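Local atomic coordinates of Acarbose/maltose binding protein GacH (Streptomyces glaucescens, PDB entry 3K01), a protein that serves an ABC transporter as a solute receptor that binds acarbose and an acarbose homolog, and probably maltose-type sugars. Residues P189-P194 against M256-P261; L193-G198 against R223-L228; A282-G287 against Q291-G296; R380-N385 against A397-D402. All blocks are in the same frame, centred on the assembly; numbering follows the deposited sequence. Where two conformers were deposited one is given.

Contact 1 (P189-P194 against M256-P261); sequences PYWFLP and MMVNGP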
loop_
_atom_site.group_PDB
_atom_site.type_symbol
_atom_site.label_atom_id
_atom_site.label_comp_id
_atom_site.label_asym_id
_atom_site.label_seq_id
_atom_site.Cartn_x
_atom_site.Cartn_y
_atom_site.Cartn_z
ATOM N N PRO A 189 8.903 5.403 -7.366
ATOM C CA PRO A 189 9.773 4.981 -6.276
ATOM C C PRO A 189 9.146 3.908 -5.391
ATOM O O PRO A 189 9.867 3.203 -4.709
ATOM C CB PRO A 189 9.975 6.283 -5.482
ATOM C CG PRO A 189 8.786 7.079 -5.774
ATOM C CD PRO A 189 8.420 6.785 -7.198
ATOM N N TYR A 190 7.818 3.755 -5.427
ATOM C CA TYR A 190 7.202 2.713 -4.596
ATOM C C TYR A 190 7.717 1.326 -5.015
ATOM O O TYR A 190 7.851 0.432 -4.189
ATOM C CB TYR A 190 5.696 2.826 -4.757
ATOM C CG TYR A 190 4.869 2.133 -3.703
ATOM C CD1 TYR A 190 4.949 2.516 -2.358
ATOM C CD2 TYR A 190 3.949 1.151 -4.054
ATOM C CE1 TYR A 190 4.143 1.953 -1.411
ATOM C CE2 TYR A 190 3.159 0.544 -3.074
ATOM C CZ TYR A 190 3.252 0.994 -1.776
ATOM O OH TYR A 190 2.476 0.408 -0.790
ATOM N N TRP A 191 8.047 1.193 -6.311
ATOM C CA TRP A 191 8.561 -0.054 -6.854
ATOM C C TRP A 191 10.023 -0.308 -6.553
ATOM O O TRP A 191 10.512 -1.400 -6.829
ATOM C CB TRP A 191 8.304 -0.130 -8.366
ATOM C CG TRP A 191 6.892 -0.641 -8.740
ATOM C CD1 TRP A 191 6.603 -1.878 -9.257
ATOM C CD2 TRP A 191 5.635 0.056 -8.656
ATOM N NE1 TRP A 191 5.253 -1.986 -9.483
ATOM C CE2 TRP A 191 4.626 -0.828 -9.118
ATOM C CE3 TRP A 191 5.258 1.335 -8.225
ATOM C CZ2 TRP A 191 3.268 -0.469 -9.158
ATOM C CZ3 TRP A 191 3.911 1.693 -8.264
ATOM C CH2 TRP A 191 2.932 0.796 -8.724
ATOM N N PHE A 192 10.731 0.667 -5.983
ATOM C CA PHE A 192 12.061 0.388 -5.491
ATOM C C PHE A 192 12.044 -0.392 -4.179
ATOM O O PHE A 192 12.974 -1.142 -3.868
ATOM C CB PHE A 192 12.817 1.722 -5.315
ATOM C CG PHE A 192 14.211 1.577 -4.802
ATOM C CD1 PHE A 192 15.194 1.014 -5.610
ATOM C CD2 PHE A 192 14.554 2.027 -3.537
ATOM C CE1 PHE A 192 16.533 0.921 -5.145
ATOM C CE2 PHE A 192 15.908 1.929 -3.077
ATOM C CZ PHE A 192 16.861 1.376 -3.879
ATOM N N LEU A 193 10.993 -0.162 -3.386
ATOM C CA LEU A 193 11.007 -0.637 -2.022
ATOM C C LEU A 193 11.157 -2.156 -1.870
ATOM O O LEU A 193 11.896 -2.603 -0.994
ATOM C CB LEU A 193 9.813 -0.068 -1.227
ATOM C CG LEU A 193 9.820 1.463 -1.110
ATOM C CD1 LEU A 193 8.553 1.932 -0.402
ATOM C CD2 LEU A 193 11.033 1.955 -0.320
ATOM N N PRO A 194 10.519 -2.969 -2.730
ATOM C CA PRO A 194 10.788 -4.417 -2.601
ATOM C C PRO A 194 12.264 -4.788 -2.689
ATOM O O PRO A 194 12.715 -5.691 -1.990
ATOM C CB PRO A 194 10.011 -5.005 -3.794
ATOM C CG PRO A 194 8.857 -4.062 -3.961
ATOM C CD PRO A 194 9.491 -2.695 -3.764
ATOM N N MET A 256 6.753 -11.532 -16.227
ATOM C CA MET A 256 6.551 -11.151 -14.818
ATOM C C MET A 256 6.562 -9.659 -14.679
ATOM O O MET A 256 7.244 -8.973 -15.431
ATOM C CB MET A 256 7.673 -11.734 -13.953
ATOM C CG MET A 256 7.685 -13.260 -13.943
ATOM S SD MET A 256 8.982 -13.997 -12.924
ATOM C CE MET A 256 10.374 -13.872 -14.079
ATOM N N MET A 257 5.865 -9.157 -13.662
ATOM C CA MET A 257 5.965 -7.731 -13.281
ATOM C C MET A 257 5.641 -7.706 -11.801
ATOM O O MET A 257 5.124 -8.662 -11.252
ATOM C CB MET A 257 4.992 -6.835 -14.043
ATOM C CG MET A 257 3.537 -7.118 -13.718
ATOM S SD MET A 257 2.442 -5.874 -14.465
ATOM C CE MET A 257 0.812 -6.523 -14.135
ATOM N N VAL A 258 5.950 -6.596 -11.138
ATOM C CA VAL A 258 5.502 -6.390 -9.760
ATOM C C VAL A 258 4.371 -5.370 -9.786
ATOM O O VAL A 258 4.446 -4.365 -10.491
ATOM C CB VAL A 258 6.666 -5.905 -8.907
ATOM C CG1 VAL A 258 6.203 -5.451 -7.513
ATOM C CG2 VAL A 258 7.702 -6.992 -8.811
ATOM N N ASN A 259 3.295 -5.650 -9.062
ATOM C CA ASN A 259 2.142 -4.764 -9.129
ATOM C C ASN A 259 1.208 -5.025 -7.974
ATOM O O ASN A 259 1.466 -5.931 -7.154
ATOM C CB ASN A 259 1.439 -4.906 -10.490
ATOM C CG ASN A 259 0.936 -3.586 -11.012
ATOM O OD1 ASN A 259 0.549 -2.698 -10.241
ATOM N ND2 ASN A 259 0.968 -3.425 -12.334
ATOM N N GLY A 260 0.138 -4.241 -7.891
ATOM C CA GLY A 260 -0.801 -4.370 -6.784
ATOM C C GLY A 260 -2.179 -4.778 -7.243
ATOM O O GLY A 260 -2.438 -4.973 -8.428
ATOM N N PRO A 261 -3.115 -4.910 -6.294
ATOM C CA PRO A 261 -4.481 -5.356 -6.600
ATOM C C PRO A 261 -5.168 -4.481 -7.641
ATOM O O PRO A 261 -5.993 -4.979 -8.417
ATOM C CB PRO A 261 -5.193 -5.255 -5.238
ATOM C CG PRO A 261 -4.042 -5.476 -4.248
ATOM C CD PRO A 261 -2.906 -4.707 -4.845
#
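Trp191 reaches across to the strand residue Val258, laying the five-membered edge of its indole along the valine side chain and main-chain carbonyl. The contact belongs to a lobe of a periplasmic-binding-protein fold: the 3-10 turn 189-191, leading into helix 193-198, packs against strand 254-259 of the large mixed sheet. Its one crossing hydrogen bond is short and nearly straight, Trp191 NE1 to Val258 O at 2.7 Å with an N-H...O angle of 164°. The oxygen sits in the plane of the indole, where the N-H points, but the donor approaches from above the carbonyl plane, 58° out of it. Tryptophan suits this buried place because one residue supplies both a broad apolar surface and a single donor for the strand carbonyl. Val258 CG1, anti to its own backbone N (chi1 171°), is the branch that meets the indole, 4.0 Å from Trp191 CD1, and the compact branched side chain also touches Val284 and Leu143. Arg185 makes a cation-pi contact with the indole. Next along the same edge, beside the benzo ring, stands Asn259, its amide plane turned steeply from the indole. The asparagine is held locally: Gly260 N donates to Asn259 OD1 at 2.8 Å, while ND2 makes a weak bond to Met257 SD. Asn259 OD1 also lies at the indole edge, 3.7 Å from Trp191 CZ2.

Contact 2 (L193-G198 against R223-L228); sequences LPYLYG and RVIKDL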
loop_
_atom_site.group_PDB
_atom_site.type_symbol
_atom_site.label_atom_id
_atom_site.label_comp_id
_atom_site.label_asym_id
_atom_site.label_seq_id
_atom_site.Cartn_x
_atom_site.Cartn_y
_atom_site.Cartn_z
ATOM N N LEU A 193 10.993 -0.162 -3.386
ATOM C CA LEU A 193 11.007 -0.637 -2.022
ATOM C C LEU A 193 11.157 -2.156 -1.870
ATOM O O LEU A 193 11.896 -2.603 -0.994
ATOM C CB LEU A 193 9.813 -0.068 -1.227
ATOM C CG LEU A 193 9.820 1.463 -1.110
ATOM C CD1 LEU A 193 8.553 1.932 -0.402
ATOM C CD2 LEU A 193 11.033 1.955 -0.320
ATOM N N PRO A 194 10.519 -2.969 -2.730
ATOM C CA PRO A 194 10.788 -4.417 -2.601
ATOM C C PRO A 194 12.264 -4.788 -2.689
ATOM O O PRO A 194 12.715 -5.691 -1.990
ATOM C CB PRO A 194 10.011 -5.005 -3.794
ATOM C CG PRO A 194 8.857 -4.062 -3.961
ATOM C CD PRO A 194 9.491 -2.695 -3.764
ATOM N N TYR A 195 13.002 -4.095 -3.559
ATOM C CA TYR A 195 14.442 -4.357 -3.671
ATOM C C TYR A 195 15.218 -3.924 -2.437
ATOM O O TYR A 195 16.143 -4.616 -2.001
ATOM C CB TYR A 195 15.019 -3.716 -4.951
ATOM C CG TYR A 195 14.315 -4.266 -6.174
ATOM C CD1 TYR A 195 14.481 -5.585 -6.587
ATOM C CD2 TYR A 195 13.438 -3.479 -6.877
ATOM C CE1 TYR A 195 13.783 -6.082 -7.691
ATOM C CE2 TYR A 195 12.744 -3.953 -7.971
ATOM C CZ TYR A 195 12.942 -5.262 -8.367
ATOM O OH TYR A 195 12.198 -5.741 -9.438
ATOM N N LEU A 196 14.829 -2.779 -1.864
ATOM C CA LEU A 196 15.444 -2.318 -0.630
ATOM C C LEU A 196 15.192 -3.326 0.501
ATOM O O LEU A 196 16.124 -3.760 1.190
ATOM C CB LEU A 196 14.914 -0.942 -0.264
ATOM C CG LEU A 196 15.520 -0.358 1.029
ATOM C CD1 LEU A 196 17.038 -0.140 0.906
ATOM C CD2 LEU A 196 14.816 0.915 1.350
ATOM N N TYR A 197 13.930 -3.742 0.664
ATOM C CA TYR A 197 13.587 -4.693 1.723
ATOM C C TYR A 197 14.271 -6.038 1.453
ATOM O O TYR A 197 14.689 -6.732 2.386
ATOM C CB TYR A 197 12.063 -4.847 1.801
ATOM C CG TYR A 197 11.304 -3.566 2.072
ATOM C CD1 TYR A 197 11.847 -2.535 2.853
ATOM C CD2 TYR A 197 10.050 -3.364 1.514
ATOM C CE1 TYR A 197 11.122 -1.377 3.101
ATOM C CE2 TYR A 197 9.335 -2.241 1.761
ATOM C CZ TYR A 197 9.875 -1.218 2.526
ATOM O OH TYR A 197 9.130 -0.078 2.775
ATOM N N GLY A 198 14.396 -6.394 0.175
ATOM C CA GLY A 198 15.048 -7.656 -0.173
ATOM C C GLY A 198 16.523 -7.686 0.236
ATOM O O GLY A 198 17.104 -8.760 0.414
ATOM N N ARG A 223 22.112 -1.317 -6.741
ATOM C CA ARG A 223 22.884 -2.216 -7.603
ATOM C C ARG A 223 22.012 -3.317 -8.192
ATOM O O ARG A 223 22.167 -3.667 -9.354
ATOM C CB ARG A 223 24.049 -2.816 -6.827
ATOM C CG ARG A 223 25.059 -3.549 -7.700
ATOM C CD ARG A 223 26.273 -3.995 -6.915
ATOM N NE ARG A 223 27.025 -2.847 -6.425
ATOM C CZ ARG A 223 27.254 -2.571 -5.142
ATOM N NH1 ARG A 223 26.795 -3.365 -4.173
ATOM N NH2 ARG A 223 27.968 -1.500 -4.837
ATOM N N VAL A 224 21.110 -3.876 -7.394
ATOM C CA VAL A 224 20.242 -4.969 -7.876
ATOM C C VAL A 224 19.395 -4.527 -9.052
ATOM O O VAL A 224 19.278 -5.259 -10.052
ATOM C CB VAL A 224 19.325 -5.469 -6.721
ATOM C CG1 VAL A 224 18.122 -6.300 -7.246
ATOM C CG2 VAL A 224 20.120 -6.266 -5.713
ATOM N N ILE A 225 18.804 -3.344 -8.983
ATOM C CA ILE A 225 17.915 -2.954 -10.067
ATOM C C ILE A 225 18.699 -2.745 -11.361
ATOM O O ILE A 225 18.244 -3.124 -12.442
ATOM C CB ILE A 225 17.017 -1.727 -9.718
ATOM C CG1 ILE A 225 17.825 -0.416 -9.550
ATOM C CG2 ILE A 225 16.133 -2.037 -8.507
ATOM C CD1 ILE A 225 16.932 0.803 -9.366
ATOM N N LYS A 226 19.889 -2.157 -11.253
ATOM C CA LYS A 226 20.697 -1.969 -12.462
ATOM C C LYS A 226 21.195 -3.301 -13.022
ATOM O O LYS A 226 21.224 -3.484 -14.244
ATOM C CB LYS A 226 21.879 -1.058 -12.131
ATOM C CG LYS A 226 22.713 -0.597 -13.358
ATOM C CD LYS A 226 21.861 0.010 -14.446
ATOM C CE LYS A 226 22.707 0.762 -15.470
ATOM N NZ LYS A 226 21.924 1.130 -16.701
ATOM N N ASP A 227 21.555 -4.224 -12.153
ATOM C CA ASP A 227 21.980 -5.542 -12.590
ATOM C C ASP A 227 20.838 -6.277 -13.295
ATOM O O ASP A 227 21.078 -6.983 -14.286
ATOM C CB ASP A 227 22.504 -6.400 -11.423
ATOM C CG ASP A 227 22.785 -7.843 -11.838
ATOM O OD1 ASP A 227 23.763 -8.067 -12.567
ATOM O OD2 ASP A 227 22.027 -8.710 -11.421
ATOM N N LEU A 228 19.615 -6.150 -12.800
ATOM C CA LEU A 228 18.510 -6.845 -13.453
ATOM C C LEU A 228 18.339 -6.392 -14.893
ATOM O O LEU A 228 18.104 -7.197 -15.806
ATOM C CB LEU A 228 17.237 -6.632 -12.649
ATOM C CG LEU A 228 17.139 -7.542 -11.419
ATOM C CD1 LEU A 228 15.985 -7.135 -10.534
ATOM C CD2 LEU A 228 16.935 -9.009 -11.813
#
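Tyr195 presents one face of its ring to Ile225, whose CG2 methyl stands over it in a CH-pi contact, 3.9 Å from the ring centroid and 30° off the ring normal. Its nearest ring atom is Tyr195 CD2, 3.5 Å from Ile225 CG2. The isoleucine owes this pose to its first torsion: with chi1 at 67°, CG1 lies between the backbone N and the carbonyl carbon, which leaves CG2 beside the N and directed at the ring. Val224 and Leu228, one helical turn apart, touch the same ring obliquely. Val224 CG1 comes within 3.8 Å of Tyr195 CD1, and Leu228, arriving from the opposite direction to the tyrosine, places CD1 3.7 Å from Tyr195 CE1. Helices 193-198 and 216-230 thus meet through one aromatic side chain set against three aliphatic ones, their local axes 10.2 Å apart at an angle of 118°. A long flat side chain suits so wide a separation, and branched residues offer methyls to its surface. Beyond the pair, Leu184 also packs on Tyr195, and Met383 and Leu387 of helix 376-387 touch Ile225. Between these two segments the contact is entirely apolar, so it depends on shape and dispersion rather than on directed polar bonds.

Contact 3 (A282-G287 against Q291-G296); sequences APVPAG and QGSPQG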
loop_
_atom_site.group_PDB
_atom_site.type_symbol
_atom_site.label_atom_id
_atom_site.label_comp_id
_atom_site.label_asym_id
_atom_site.label_seq_id
_atom_site.Cartn_x
_atom_site.Cartn_y
_atom_site.Cartn_z
ATOM N N ALA A 282 2.347 -13.977 -6.690
ATOM C CA ALA A 282 3.193 -14.492 -5.615
ATOM C C ALA A 282 3.760 -13.298 -4.829
ATOM O O ALA A 282 3.691 -12.171 -5.275
ATOM C CB ALA A 282 4.324 -15.321 -6.197
ATOM N N PRO A 283 4.340 -13.546 -3.646
ATOM C CA PRO A 283 5.033 -12.454 -2.980
ATOM C C PRO A 283 6.172 -11.918 -3.840
ATOM O O PRO A 283 6.729 -12.648 -4.683
ATOM C CB PRO A 283 5.581 -13.114 -1.704
ATOM C CG PRO A 283 4.678 -14.271 -1.465
ATOM C CD PRO A 283 4.366 -14.782 -2.847
ATOM N N VAL A 284 6.544 -10.666 -3.620
ATOM C CA VAL A 284 7.751 -10.178 -4.280
ATOM C C VAL A 284 8.950 -11.062 -3.906
ATOM O O VAL A 284 9.027 -11.620 -2.804
ATOM C CB VAL A 284 8.053 -8.699 -3.962
ATOM C CG1 VAL A 284 6.911 -7.807 -4.426
ATOM C CG2 VAL A 284 8.369 -8.486 -2.487
ATOM N N PRO A 285 9.920 -11.185 -4.812
ATOM C CA PRO A 285 11.072 -12.019 -4.476
ATOM C C PRO A 285 11.942 -11.450 -3.358
ATOM O O PRO A 285 12.070 -10.229 -3.211
ATOM C CB PRO A 285 11.881 -12.099 -5.794
ATOM C CG PRO A 285 11.449 -10.920 -6.553
ATOM C CD PRO A 285 10.011 -10.650 -6.181
ATOM N N ALA A 286 12.554 -12.345 -2.597
ATOM C CA ALA A 286 13.616 -11.995 -1.658
ATOM C C ALA A 286 14.817 -11.411 -2.384
ATOM O O ALA A 286 14.998 -11.624 -3.594
ATOM C CB ALA A 286 14.043 -13.230 -0.882
ATOM N N GLY A 287 15.641 -10.684 -1.649
ATOM C CA GLY A 287 16.962 -10.303 -2.116
ATOM C C GLY A 287 17.983 -11.088 -1.315
ATOM O O GLY A 287 17.709 -12.188 -0.824
ATOM N N GLN A 291 13.164 -10.105 2.603
ATOM C CA GLN A 291 12.077 -10.225 1.665
ATOM C C GLN A 291 10.940 -9.386 2.186
ATOM O O GLN A 291 10.473 -9.585 3.318
ATOM C CB GLN A 291 11.637 -11.677 1.530
ATOM C CG GLN A 291 10.596 -11.863 0.436
ATOM C CD GLN A 291 10.219 -13.314 0.131
ATOM O OE1 GLN A 291 9.540 -13.608 -0.885
ATOM N NE2 GLN A 291 10.659 -14.219 0.959
ATOM N N GLY A 292 10.464 -8.465 1.375
ATOM C CA GLY A 292 9.323 -7.676 1.802
ATOM C C GLY A 292 8.821 -6.762 0.727
ATOM O O GLY A 292 9.562 -6.396 -0.199
ATOM N N SER A 293 7.571 -6.336 0.879
ATOM C CA SER A 293 6.915 -5.452 -0.064
ATOM C C SER A 293 6.320 -4.280 0.709
ATOM O O SER A 293 5.974 -4.414 1.884
ATOM C CB SER A 293 5.827 -6.214 -0.837
ATOM O OG SER A 293 5.014 -6.950 0.060
ATOM N N PRO A 294 6.215 -3.113 0.087
ATOM C CA PRO A 294 5.709 -1.962 0.829
ATOM C C PRO A 294 4.221 -2.065 1.137
ATOM O O PRO A 294 3.448 -2.710 0.430
ATOM C CB PRO A 294 6.000 -0.801 -0.105
ATOM C CG PRO A 294 5.945 -1.433 -1.499
ATOM C CD PRO A 294 6.555 -2.779 -1.314
ATOM N N GLN A 295 3.809 -1.340 2.163
ATOM C CA GLN A 295 2.442 -1.428 2.684
ATOM C C GLN A 295 1.604 -0.261 2.239
ATOM O O GLN A 295 2.009 0.892 2.392
ATOM C CB GLN A 295 2.527 -1.351 4.199
ATOM C CG GLN A 295 1.181 -1.404 4.910
ATOM C CD GLN A 295 1.316 -1.195 6.391
ATOM O OE1 GLN A 295 2.410 -1.215 6.929
ATOM N NE2 GLN A 295 0.180 -1.043 7.072
ATOM N N GLY A 296 0.422 -0.550 1.697
ATOM C CA GLY A 296 -0.566 0.471 1.412
ATOM C C GLY A 296 -1.873 0.158 2.126
ATOM O O GLY A 296 -1.964 -0.752 2.956
HETATM O O HOH W 1 4.817 -9.244 -1.729
HETATM O O HOH W 2 11.987 -8.339 -1.074
#
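With chi1 near -174° and the chain stretched out beyond CG, Gln291 runs alongside the chain at Val284-Ala286, while Val284, at chi1 -61°, turns CG2 toward Gly292 and Ser293. The aliphatic part of the glutamine does the packing: its CB lies 3.7 Å from Ala286 CB, and its CG is 3.6 Å from Ala286 N. The small alanine methyl lets the extended chain lie this close to the backbone. Val284 CG2 is wedged over the other segment, 3.3 Å from Gly292 O and 3.8 Å from Ser293 CB; glycine leaves the main chain there without a side chain. Here the polypeptide leaves strand 279-283 of the large mixed sheet, passes through a short loop and returns to enter strand 293-302, a long strand that pairs with strands 87-91 and 132-148. The touching parts run 135° apart in direction, and two waters fill in as bridges between them. One accepts from Val284 N at 2.9 Å and is also hydrogen-bonded, at 2.9 Å, to Ser293 OG, which has a direct protein partner in Thr142 OG1. The other accepts from Gly292 N and lies within hydrogen-bonding distance of Pro285 O, though it has more acceptors about it than protons to give. Pro283 and Pro285 suit an extended, non-repeating path: having no N-H, neither can donate a backbone hydrogen bond, and their rings restrict phi. Beyond the two segments, helix 193-198 closes over the valine through Pro194, and Ala286 forms backbone hydrogen bonds with Gly161 and Val163.

Contact 4 (R380-N385 against A397-D402); sequences RLQMAN and AANTGD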
loop_
_atom_site.group_PDB
_atom_site.type_symbol
_atom_site.label_atom_id
_atom_site.label_comp_id
_atom_site.label_asym_id
_atom_site.label_seq_id
_atom_site.Cartn_x
_atom_site.Cartn_y
_atom_site.Cartn_z
ATOM N N ARG A 380 12.906 8.329 -6.222
ATOM C CA ARG A 380 12.503 8.376 -7.621
ATOM C C ARG A 380 13.652 8.931 -8.465
ATOM O O ARG A 380 14.024 8.351 -9.490
ATOM C CB ARG A 380 11.290 9.251 -7.833
ATOM C CG ARG A 380 10.826 9.237 -9.297
ATOM C CD ARG A 380 9.893 10.394 -9.605
ATOM N NE ARG A 380 10.606 11.666 -9.434
ATOM C CZ ARG A 380 11.501 12.154 -10.300
ATOM N NH1 ARG A 380 11.792 11.517 -11.437
ATOM N NH2 ARG A 380 12.128 13.282 -10.006
ATOM N N LEU A 381 14.221 10.059 -8.033
ATOM C CA LEU A 381 15.280 10.696 -8.798
ATOM C C LEU A 381 16.518 9.809 -8.912
ATOM O O LEU A 381 17.072 9.626 -10.030
ATOM C CB LEU A 381 15.641 12.010 -8.112
ATOM C CG LEU A 381 16.734 12.809 -8.813
ATOM C CD1 LEU A 381 16.374 13.142 -10.266
ATOM C CD2 LEU A 381 17.012 14.054 -8.010
ATOM N N GLN A 382 16.962 9.260 -7.784
ATOM C CA GLN A 382 18.151 8.466 -7.782
ATOM C C GLN A 382 17.979 7.137 -8.494
ATOM O O GLN A 382 18.895 6.698 -9.222
ATOM C CB GLN A 382 18.721 8.268 -6.372
ATOM C CG GLN A 382 19.071 9.583 -5.618
ATOM C CD GLN A 382 19.916 10.516 -6.444
ATOM O OE1 GLN A 382 20.890 10.078 -7.052
ATOM N NE2 GLN A 382 19.577 11.798 -6.448
ATOM N N MET A 383 16.823 6.487 -8.342
ATOM C CA MET A 383 16.622 5.243 -9.081
ATOM C C MET A 383 16.623 5.503 -10.590
ATOM O O MET A 383 17.180 4.693 -11.345
ATOM C CB MET A 383 15.347 4.518 -8.655
ATOM C CG MET A 383 14.959 3.351 -9.625
ATOM S SD MET A 383 13.497 2.437 -9.094
ATOM C CE MET A 383 12.671 3.981 -8.540
ATOM N N ALA A 384 16.013 6.595 -11.031
ATOM C CA ALA A 384 16.033 6.938 -12.446
ATOM C C ALA A 384 17.456 7.133 -12.933
ATOM O O ALA A 384 17.833 6.644 -14.009
ATOM C CB ALA A 384 15.201 8.185 -12.704
ATOM N N ASN A 385 18.263 7.827 -12.144
ATOM C CA ASN A 385 19.615 8.133 -12.557
ATOM C C ASN A 385 20.521 6.910 -12.529
ATOM O O ASN A 385 21.485 6.851 -13.287
ATOM C CB ASN A 385 20.154 9.312 -11.745
ATOM C CG ASN A 385 19.426 10.613 -12.069
ATOM O OD1 ASN A 385 18.575 10.685 -12.977
ATOM N ND2 ASN A 385 19.744 11.642 -11.308
ATOM N N ALA A 397 22.745 6.055 -3.377
ATOM C CA ALA A 397 22.401 5.855 -1.977
ATOM C C ALA A 397 22.812 7.049 -1.126
ATOM O O ALA A 397 22.012 7.541 -0.306
ATOM C CB ALA A 397 23.041 4.577 -1.471
ATOM N N ALA A 398 24.023 7.562 -1.349
ATOM C CA ALA A 398 24.495 8.755 -0.635
ATOM C C ALA A 398 23.599 9.961 -0.893
ATOM O O ALA A 398 23.247 10.710 0.042
ATOM C CB ALA A 398 25.941 9.057 -1.053
ATOM N N ASN A 399 23.195 10.150 -2.142
ATOM C CA ASN A 399 22.335 11.273 -2.489
ATOM C C ASN A 399 20.972 11.125 -1.806
ATOM O O ASN A 399 20.385 12.105 -1.335
ATOM C CB ASN A 399 22.099 11.327 -4.001
ATOM C CG ASN A 399 23.286 11.863 -4.767
ATOM O OD1 ASN A 399 24.199 12.473 -4.194
ATOM N ND2 ASN A 399 23.286 11.644 -6.061
ATOM N N THR A 400 20.475 9.890 -1.750
ATOM C CA THR A 400 19.174 9.637 -1.114
ATOM C C THR A 400 19.298 9.977 0.382
ATOM O O THR A 400 18.451 10.654 0.956
ATOM C CB THR A 400 18.719 8.175 -1.300
ATOM O OG1 THR A 400 18.796 7.818 -2.688
ATOM C CG2 THR A 400 17.266 7.994 -0.881
ATOM N N GLY A 401 20.366 9.507 1.012
ATOM C CA GLY A 401 20.580 9.758 2.442
ATOM C C GLY A 401 20.745 11.236 2.745
ATOM O O GLY A 401 20.206 11.735 3.734
ATOM N N ASP A 402 21.475 11.952 1.896
ATOM C CA ASP A 402 21.671 13.380 2.103
ATOM C C ASP A 402 20.346 14.108 1.999
ATOM O O ASP A 402 20.070 15.004 2.798
ATOM C CB ASP A 402 22.654 13.960 1.092
ATOM C CG ASP A 402 24.088 13.583 1.383
ATOM O OD1 ASP A 402 24.360 12.976 2.442
ATOM O OD2 ASP A 402 24.946 13.904 0.537
#
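Gln382 packs against the CB of Asn399 and the hydroxyl of Thr400, and this is the close part of the contact: Gln382 CD lies 3.4 Å from Asn399 CB. The glutamine chain is bent at chi2 (-50°), and the bend turns its amide across the asparagine. The two amide planes stand roughly upright to each other, so they cross instead of stacking. Asn399 ND2 donates to Gln382 OE1 at 3.0 Å, an almost straight bond with an N-H...O angle of 171°. The acceptor lies in the plane of the asparagine amide, yet the donor comes from above the glutamine carbonyl plane, 54° out of it. On the buried side, Thr400 slides past the glutamine stem, bringing OG1 to 3.4 Å from Gln382 CG. This is a helix-helix contact between 376-387 and 393-407, consecutive helices near the C-terminal end of the chain. The threonine hydroxyl is hydrogen-bonded to Ala396 O one turn earlier in its own helix and to Tyr222 OH of helix 216-230, whose ring also touches Gln382. Threonine suits the spot since its hydroxyl can serve two such polar partners while its small side chain still admits the glutamine. The looser side lies beyond the CB of Asn399, at the amide end of this partly exposed residue. A polar amide fits that margin, where Asn399 can meet both Gln382 and solvent.

Contacts 1 and 2 share Leu193 and Pro194, so helix 193-198 faces strand 254-259 through the turn before it and helix 216-230 through Tyr195; their centres lie 11 Å apart. Contact 3 is closer to contact 1 (centres 8 Å apart) and joins it through Pro194 CG, 3.7 Å from Pro294 CD, and a probable hydrogen bond from Tyr190 OH to Gln295 O at 3.3 Å. Contact 4 is more peripheral, yet Met383 extends its helix inward: Phe192 CB is 3.9 Å from Met383 SD, and Ile225 of contact 2 also packs on this methionine. Contacts 3 and 4 stay about 11 Å apart at their nearest atoms. In this fold the sugar generally binds in the cleft between two lobes.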